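Local atomic coordinates of hypothetical protein AGR_pAT_315 (Agrobacterium tumefaciens str. C58, PDB entry 1VQY), a protein that is of unknown function but belongs to the NIPSNAP family and adopts a dimeric alpha/beta-barrel type of fold. Residues 25-30 against 52-57; 70-75 against 104-109. All coordinates share one frame; numbering follows the deposited sequence.

Interaction 1 (25-30 against 52-57)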
ATOM      1  N   GLY B  25       8.172   2.008 -20.244  1.00 19.70           N
ATOM      2  CA  GLY B  25       8.523   2.287 -21.627  1.00 19.02           C
ATOM      3  C   GLY B  25       7.768   3.439 -22.265  1.00 19.54           C
ATOM      4  O   GLY B  25       8.061   3.799 -23.404  1.00 19.68           O
ATOM      5  N   LYS B  26       6.837   4.055 -21.529  1.00 20.81           N
ATOM      6  CA  LYS B  26       5.923   5.071 -22.099  1.00 19.39           C
ATOM      7  C   LYS B  26       6.156   6.515 -21.629  1.00 17.39           C
ATOM      8  O   LYS B  26       5.513   7.435 -22.114  1.00 17.71           O
ATOM      9  CB  LYS B  26       4.465   4.648 -21.858  1.00 18.98           C
ATOM     10  CG  LYS B  26       4.140   3.256 -22.429  1.00 20.42           C
ATOM     11  CD  LYS B  26       4.284   3.228 -23.967  1.00 25.99           C
ATOM     12  CE  LYS B  26       4.025   1.862 -24.542  1.00 27.09           C
ATOM     13  NZ  LYS B  26       2.649   1.406 -24.243  1.00 30.11           N
HETATM   14  N   MSE B  27       7.104   6.727 -20.731  1.00 16.93           N
HETATM   15  CA  MSE B  27       7.323   8.070 -20.189  1.00 16.82           C
HETATM   16  C   MSE B  27       7.551   9.153 -21.231  1.00 15.96           C
HETATM   17  O   MSE B  27       6.953  10.224 -21.141  1.00 14.58           O
HETATM   18  CB  MSE B  27       8.465   8.115 -19.144  1.00 16.98           C
HETATM   19  CG  MSE B  27       8.559   9.466 -18.340  1.00 15.40           C
HETATM   20 SE   MSE B  27       6.839  10.015 -17.591  1.00 25.91          SE
HETATM   21  CE  MSE B  27       6.857   8.760 -16.207  1.00 23.54           C
ATOM     22  N   GLN B  28       8.422   8.897 -22.198  1.00 18.45           N
ATOM     23  CA  GLN B  28       8.729   9.912 -23.207  1.00 19.92           C
ATOM     24  C   GLN B  28       7.565  10.152 -24.158  1.00 19.67           C
ATOM     25  O   GLN B  28       7.395  11.261 -24.661  1.00 19.34           O
ATOM     26  CB  GLN B  28       9.995   9.557 -23.993  1.00 20.46           C
ATOM     27  CG  GLN B  28      11.275   9.541 -23.136  1.00 26.54           C
ATOM     28  CD  GLN B  28      11.492  10.828 -22.344  1.00 32.86           C
ATOM     29  OE1 GLN B  28      11.477  11.929 -22.904  1.00 30.20           O
ATOM     30  NE2 GLN B  28      11.674  10.692 -21.025  1.00 31.16           N
ATOM     31  N   GLU B  29       6.773   9.120 -24.405  1.00 20.43           N
ATOM     32  CA  GLU B  29       5.566   9.254 -25.230  1.00 22.21           C
ATOM     33  C   GLU B  29       4.491  10.062 -24.482  1.00 20.27           C
ATOM     34  O   GLU B  29       3.897  10.988 -25.038  1.00 18.72           O
ATOM     35  CB  GLU B  29       5.047   7.871 -25.608  1.00 21.59           C
ATOM     36  CG  GLU B  29       4.022   7.851 -26.723  1.00 27.73           C
ATOM     37  CD  GLU B  29       3.524   6.432 -27.037  1.00 27.85           C
ATOM     38  OE1 GLU B  29       4.250   5.452 -26.743  1.00 35.10           O
ATOM     39  OE2 GLU B  29       2.396   6.305 -27.573  1.00 36.22           O
ATOM     40  N   TYR B  30       4.262   9.713 -23.215  1.00 19.11           N
ATOM     41  CA  TYR B  30       3.378  10.483 -22.332  1.00 19.04           C
ATOM     42  C   TYR B  30       3.761  11.959 -22.333  1.00 18.77           C
ATOM     43  O   TYR B  30       2.934  12.819 -22.603  1.00 18.19           O
ATOM     44  CB  TYR B  30       3.433   9.963 -20.885  1.00 18.09           C
ATOM     45  CG  TYR B  30       2.566  10.769 -19.964  1.00 18.52           C
ATOM     46  CD1 TYR B  30       3.063  11.933 -19.349  1.00 19.89           C
ATOM     47  CD2 TYR B  30       1.240  10.408 -19.716  1.00 19.46           C
ATOM     48  CE1 TYR B  30       2.270  12.697 -18.504  1.00 16.98           C
ATOM     49  CE2 TYR B  30       0.430  11.178 -18.871  1.00 17.79           C
ATOM     50  CZ  TYR B  30       0.954  12.328 -18.284  1.00 16.65           C
ATOM     51  OH  TYR B  30       0.187  13.122 -17.452  1.00 19.56           O
ATOM     52  N   TYR B  52       4.678  20.572 -12.877  1.00 17.51           N
ATOM     53  CA  TYR B  52       4.516  19.317 -13.619  1.00 16.31           C
ATOM     54  C   TYR B  52       5.853  18.559 -13.531  1.00 16.44           C
ATOM     55  O   TYR B  52       6.879  19.056 -13.996  1.00 14.69           O
ATOM     56  CB  TYR B  52       4.115  19.616 -15.070  1.00 16.19           C
ATOM     57  CG  TYR B  52       3.193  18.590 -15.704  1.00 18.94           C
ATOM     58  CD1 TYR B  52       3.587  17.254 -15.857  1.00 20.68           C
ATOM     59  CD2 TYR B  52       1.928  18.952 -16.172  1.00 17.84           C
ATOM     60  CE1 TYR B  52       2.745  16.323 -16.447  1.00 18.81           C
ATOM     61  CE2 TYR B  52       1.079  18.024 -16.747  1.00 16.74           C
ATOM     62  CZ  TYR B  52       1.489  16.711 -16.892  1.00 19.12           C
ATOM     63  OH  TYR B  52       0.644  15.787 -17.494  1.00 19.88           O
ATOM     64  N   PHE B  53       5.836  17.373 -12.916  1.00 16.39           N
ATOM     65  CA  PHE B  53       7.066  16.713 -12.492  1.00 16.29           C
ATOM     66  C   PHE B  53       7.133  15.244 -12.911  1.00 15.94           C
ATOM     67  O   PHE B  53       6.117  14.588 -13.079  1.00 16.87           O
ATOM     68  CB  PHE B  53       7.217  16.769 -10.970  1.00 16.21           C
ATOM     69  CG  PHE B  53       6.991  18.126 -10.366  1.00 17.35           C
ATOM     70  CD1 PHE B  53       7.981  19.105 -10.418  1.00 18.99           C
ATOM     71  CD2 PHE B  53       5.801  18.414  -9.703  1.00 18.87           C
ATOM     72  CE1 PHE B  53       7.784  20.348  -9.857  1.00 17.87           C
ATOM     73  CE2 PHE B  53       5.593  19.663  -9.123  1.00 20.42           C
ATOM     74  CZ  PHE B  53       6.589  20.636  -9.206  1.00 20.51           C
ATOM     75  N   VAL B  54       8.353  14.745 -13.068  1.00 15.98           N
ATOM     76  CA  VAL B  54       8.620  13.322 -13.212  1.00 16.50           C
ATOM     77  C   VAL B  54       9.540  12.961 -12.061  1.00 16.63           C
ATOM     78  O   VAL B  54      10.514  13.659 -11.830  1.00 18.46           O
ATOM     79  CB  VAL B  54       9.291  13.004 -14.574  1.00 17.07           C
ATOM     80  CG1 VAL B  54       9.606  11.507 -14.707  1.00 19.28           C
ATOM     81  CG2 VAL B  54       8.386  13.436 -15.701  1.00 15.99           C
ATOM     82  N   THR B  55       9.213  11.896 -11.329  1.00 17.81           N
ATOM     83  CA  THR B  55       9.945  11.517 -10.116  1.00 17.77           C
ATOM     84  C   THR B  55      11.254  10.852 -10.516  1.00 16.54           C
ATOM     85  O   THR B  55      11.235   9.954 -11.344  1.00 17.11           O
ATOM     86  CB  THR B  55       9.128  10.522  -9.245  1.00 18.03           C
ATOM     87  OG1 THR B  55       7.865  11.091  -8.911  1.00 19.75           O
ATOM     88  CG2 THR B  55       9.849  10.185  -7.957  1.00 19.54           C
ATOM     89  N   ASP B  56      12.369  11.284  -9.928  1.00 14.47           N
ATOM     90  CA  ASP B  56      13.670  10.655 -10.166  1.00 16.08           C
ATOM     91  C   ASP B  56      14.091   9.711  -9.037  1.00 14.89           C
ATOM     92  O   ASP B  56      14.800   8.743  -9.266  1.00 13.42           O
ATOM     93  CB  ASP B  56      14.763  11.718 -10.367  1.00 17.35           C
ATOM     94  CG  ASP B  56      16.077  11.125 -10.877  1.00 19.39           C
ATOM     95  OD1 ASP B  56      16.053  10.436 -11.930  1.00 18.01           O
ATOM     96  OD2 ASP B  56      17.120  11.362 -10.236  1.00 16.91           O
ATOM     97  N   ILE B  57      13.684  10.031  -7.815  1.00 16.96           N
ATOM     98  CA  ILE B  57      13.912   9.156  -6.658  1.00 16.58           C
ATOM     99  C   ILE B  57      12.609   9.051  -5.845  1.00 16.26           C
ATOM    100  O   ILE B  57      12.123  10.030  -5.288  1.00 14.28           O
ATOM    101  CB  ILE B  57      15.064   9.658  -5.770  1.00 16.35           C
ATOM    102  CG1 ILE B  57      16.279  10.050  -6.621  1.00 17.11           C
ATOM    103  CG2 ILE B  57      15.456   8.587  -4.755  1.00 18.79           C
ATOM    104  CD1 ILE B  57      17.429  10.572  -5.848  1.00 15.87           C
TER
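Tyr30 and Tyr52 reach in from facing sides and meet through their hydroxyls, fastening the start of helix 27-46 to strand 49-55, outermost within the chain, in the ferredoxin-like alpha/beta fold of the dimeric alpha/beta-barrel clan. The two OH atoms form a hydrogen bond of 2.7 Å in which either may be the donor. Each hydroxyl lies at the edge of the other ring, near its plane, and neither ring covers the other's face. The CZ-OH...OH angle is 118° at Tyr30 and a more open 138° at Tyr52. Behind the hydroxyls the rings come close only along one side, Tyr30 CE1 lying 4.2 Å from Tyr52 CE1. Tyr30 sends its ring across to the strand with CG anti to the backbone N (chi1 178°), while the Tyr52 ring also stacks on His65 and meets Phe112 of a second subunit edge-to-face. Val63 on strand 62-69 lies against both tyrosines and Met27. One helical turn before Tyr30, the selenomethionine Met27 bends at chi2 and chi3, which lays selenium and methyl along the valine it meets tip to tip: Met27 CE is 4.2 Å from Val54 CG1 and Met27 SE 4.2 Å from Val54 CG2.

Interaction 2 (70-75 against 104-109)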
ATOM      1  N   ALA B  70      -9.902  28.272  -7.281  1.00 18.33           N
ATOM      2  CA  ALA B  70     -10.458  29.196  -6.290  1.00 20.88           C
ATOM      3  C   ALA B  70     -11.360  28.469  -5.294  1.00 21.37           C
ATOM      4  O   ALA B  70     -11.392  28.811  -4.104  1.00 23.32           O
ATOM      5  CB  ALA B  70     -11.227  30.331  -6.982  1.00 21.09           C
ATOM      6  N   SER B  71     -12.097  27.483  -5.800  1.00 21.41           N
ATOM      7  CA  SER B  71     -12.975  26.638  -4.990  1.00 21.63           C
ATOM      8  C   SER B  71     -13.115  25.274  -5.664  1.00 22.56           C
ATOM      9  O   SER B  71     -12.621  25.079  -6.789  1.00 23.53           O
ATOM     10  CB  SER B  71     -14.346  27.284  -4.842  1.00 20.76           C
ATOM     11  OG  SER B  71     -15.042  27.272  -6.078  1.00 21.04           O
ATOM     12  N   LEU B  72     -13.777  24.331  -4.998  1.00 22.29           N
ATOM     13  CA  LEU B  72     -13.977  23.012  -5.596  1.00 23.04           C
ATOM     14  C   LEU B  72     -15.079  23.011  -6.656  1.00 23.26           C
ATOM     15  O   LEU B  72     -15.044  22.179  -7.566  1.00 21.62           O
ATOM     16  CB  LEU B  72     -14.230  21.941  -4.533  1.00 23.85           C
ATOM     17  CG  LEU B  72     -12.979  21.470  -3.758  1.00 25.06           C
ATOM     18  CD1 LEU B  72     -13.362  20.525  -2.639  1.00 27.87           C
ATOM     19  CD2 LEU B  72     -11.941  20.805  -4.660  1.00 24.42           C
ATOM     20  N   ASP B  73     -16.034  23.945  -6.547  1.00 23.22           N
ATOM     21  CA  ASP B  73     -17.043  24.160  -7.604  1.00 23.66           C
ATOM     22  C   ASP B  73     -16.449  24.825  -8.824  1.00 22.85           C
ATOM     23  O   ASP B  73     -16.809  24.483  -9.948  1.00 22.60           O
ATOM     24  CB  ASP B  73     -18.229  24.999  -7.111  1.00 24.85           C
ATOM     25  CG  ASP B  73     -19.148  24.215  -6.177  1.00 28.40           C
ATOM     26  OD1 ASP B  73     -18.711  23.149  -5.655  1.00 28.67           O
ATOM     27  OD2 ASP B  73     -20.295  24.679  -5.964  1.00 29.71           O
ATOM     28  N   ASP B  74     -15.557  25.787  -8.607  1.00 22.49           N
ATOM     29  CA  ASP B  74     -14.776  26.332  -9.708  1.00 22.83           C
ATOM     30  C   ASP B  74     -14.015  25.214 -10.397  1.00 21.70           C
ATOM     31  O   ASP B  74     -13.993  25.158 -11.633  1.00 21.58           O
ATOM     32  CB  ASP B  74     -13.777  27.379  -9.227  1.00 24.78           C
ATOM     33  CG  ASP B  74     -13.075  28.092 -10.378  1.00 26.65           C
ATOM     34  OD1 ASP B  74     -13.805  28.672 -11.203  1.00 23.66           O
ATOM     35  OD2 ASP B  74     -11.810  28.077 -10.437  1.00 30.13           O
ATOM     36  N   ARG B  75     -13.386  24.336  -9.613  1.00 19.91           N
ATOM     37  CA  ARG B  75     -12.681  23.198 -10.200  1.00 20.08           C
ATOM     38  C   ARG B  75     -13.635  22.369 -11.073  1.00 21.13           C
ATOM     39  O   ARG B  75     -13.309  22.032 -12.213  1.00 19.04           O
ATOM     40  CB  ARG B  75     -12.030  22.303  -9.144  1.00 18.37           C
ATOM     41  CG  ARG B  75     -11.235  21.167  -9.792  1.00 20.99           C
ATOM     42  CD  ARG B  75     -10.615  20.175  -8.806  1.00 20.97           C
ATOM     43  NE  ARG B  75     -11.558  19.084  -8.646  1.00 26.41           N
ATOM     44  CZ  ARG B  75     -11.474  17.880  -9.195  1.00 23.15           C
ATOM     45  NH1 ARG B  75     -10.417  17.469  -9.858  1.00 22.30           N
ATOM     46  NH2 ARG B  75     -12.467  17.040  -8.993  1.00 31.10           N
ATOM     47  N   ASN B 104      -5.796  11.412  -7.131  1.00 20.09           N
ATOM     48  CA  ASN B 104      -5.669  12.841  -6.862  1.00 18.45           C
ATOM     49  C   ASN B 104      -6.042  13.145  -5.438  1.00 18.57           C
ATOM     50  O   ASN B 104      -6.539  12.278  -4.718  1.00 18.76           O
ATOM     51  CB  ASN B 104      -6.538  13.673  -7.792  1.00 18.01           C
ATOM     52  CG  ASN B 104      -8.010  13.370  -7.643  1.00 16.64           C
ATOM     53  OD1 ASN B 104      -8.375  12.357  -7.076  1.00 17.18           O
ATOM     54  ND2 ASN B 104      -8.860  14.236  -8.177  1.00  9.63           N
ATOM     55  N   ARG B 105      -5.789  14.377  -5.039  1.00 17.32           N
ATOM     56  CA  ARG B 105      -6.146  14.825  -3.721  1.00 18.57           C
ATOM     57  C   ARG B 105      -6.214  16.330  -3.670  1.00 16.78           C
ATOM     58  O   ARG B 105      -5.602  17.008  -4.488  1.00 16.27           O
ATOM     59  CB  ARG B 105      -5.150  14.310  -2.687  1.00 18.86           C
ATOM     60  CG  ARG B 105      -3.688  14.580  -2.998  1.00 20.11           C
ATOM     61  CD  ARG B 105      -2.839  13.789  -2.039  1.00 21.02           C
ATOM     62  NE  ARG B 105      -1.421  14.122  -2.104  1.00 24.93           N
ATOM     63  CZ  ARG B 105      -0.434  13.243  -1.968  1.00 27.10           C
ATOM     64  NH1 ARG B 105      -0.708  11.947  -1.783  1.00 30.80           N
ATOM     65  NH2 ARG B 105       0.830  13.647  -2.048  1.00 23.58           N
ATOM     66  N   ILE B 106      -6.961  16.843  -2.704  1.00 15.34           N
ATOM     67  CA  ILE B 106      -7.111  18.273  -2.556  1.00 16.17           C
ATOM     68  C   ILE B 106      -6.291  18.724  -1.350  1.00 17.31           C
ATOM     69  O   ILE B 106      -6.474  18.228  -0.230  1.00 16.00           O
ATOM     70  CB  ILE B 106      -8.601  18.678  -2.407  1.00 17.18           C
ATOM     71  CG1 ILE B 106      -9.405  18.254  -3.662  1.00 16.70           C
ATOM     72  CG2 ILE B 106      -8.746  20.184  -2.123  1.00 16.29           C
ATOM     73  CD1 ILE B 106      -9.028  18.934  -4.979  1.00 16.66           C
ATOM     74  N   LEU B 107      -5.387  19.668  -1.615  1.00 17.36           N
ATOM     75  CA  LEU B 107      -4.504  20.244  -0.624  1.00 16.69           C
ATOM     76  C   LEU B 107      -4.902  21.693  -0.301  1.00 17.62           C
ATOM     77  O   LEU B 107      -5.180  22.506  -1.191  1.00 16.35           O
ATOM     78  CB  LEU B 107      -3.079  20.206  -1.155  1.00 17.26           C
ATOM     79  CG  LEU B 107      -2.590  18.897  -1.786  1.00 19.95           C
ATOM     80  CD1 LEU B 107      -1.168  19.029  -2.297  1.00 19.39           C
ATOM     81  CD2 LEU B 107      -2.669  17.770  -0.800  1.00 23.04           C
ATOM     82  N   LEU B 108      -4.939  22.003   0.991  1.00 18.38           N
ATOM     83  CA  LEU B 108      -5.188  23.348   1.471  1.00 17.73           C
ATOM     84  C   LEU B 108      -3.872  23.952   1.939  1.00 17.08           C
ATOM     85  O   LEU B 108      -3.285  23.460   2.890  1.00 16.16           O
ATOM     86  CB  LEU B 108      -6.165  23.310   2.639  1.00 17.94           C
ATOM     87  CG  LEU B 108      -7.498  22.592   2.395  1.00 24.10           C
ATOM     88  CD1 LEU B 108      -8.440  22.826   3.572  1.00 23.03           C
ATOM     89  CD2 LEU B 108      -8.174  23.035   1.074  1.00 23.78           C
ATOM     90  N   PRO B 109      -3.393  25.018   1.264  1.00 17.19           N
ATOM     91  CA  PRO B 109      -2.185  25.700   1.752  1.00 17.34           C
ATOM     92  C   PRO B 109      -2.322  26.249   3.167  1.00 16.05           C
ATOM     93  O   PRO B 109      -3.356  26.820   3.496  1.00 15.19           O
ATOM     94  CB  PRO B 109      -2.019  26.870   0.761  1.00 17.27           C
ATOM     95  CG  PRO B 109      -2.723  26.432  -0.475  1.00 16.03           C
ATOM     96  CD  PRO B 109      -3.896  25.633   0.023  1.00 16.78           C
TER
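Glu16 OE2, on the strand next to 99-109, is held by both segments of this contact: Arg75 NH1 makes a salt bridge to it and Asn104 ND2 a hydrogen bond. With this acceptor shared, Arg75 NH1 and Asn104 ND2 lie 4.0 Å apart, the guanidinium and amide planes turned 56° from each other. Another subunit completes the polar cluster: its Asp56 OD2 pairs with Arg75 NH2, its Asp56 O accepts from Asn104 ND2, and its Gly58 N donates to Asn104 OD1. Two carboxylates would thus help to offset the buried arginine charge. Arg75 runs straight from the helix as far as CD, then turns at chi3 (93°) to bring its guanidinium obliquely across the Asn104 amide. Helix 72-84 here begins its run over one face of the antiparallel sheet of the dimeric alpha/beta-barrel (ferredoxin-like) fold. Its N-terminus is capped by Ser71, whose OG accepts from Asp74 N at 3.0 Å and 165°. Leu72, the first helical residue, and Ile106 extend toward one another's segments and pass with their ends offset. Leu72 CD2 presses on the outer arm of the isoleucine, 3.5 Å from Ile106 CD1 and 3.7 Å from Ile106 CG1, with Ile106 CG2 farther off at 4.1 Å. The same Ile106 CD1 also reaches the aliphatic part of the arginine, 4.3 Å from Arg75 CD.

Both segments of interaction 1 precede those of interaction 2 in the chain, and the two contacts lie on opposite sides of its centre, their centres 24 Å apart and their nearest atoms about 10 Å apart. Each sets the start of a helix, 27-46 or 72-84, against a strand, 49-55 or 99-109, that is outermost within the chain in one four-stranded antiparallel sheet. Both strands pair with the second subunit, so the sheet continues across that interface, consistent with a dimeric alpha/beta barrel. A further link runs between copies: Ile57, just past the corner that follows strand 49-55, packs on Ile106 of another subunit, bringing the two regions together within the eight-chain assembly.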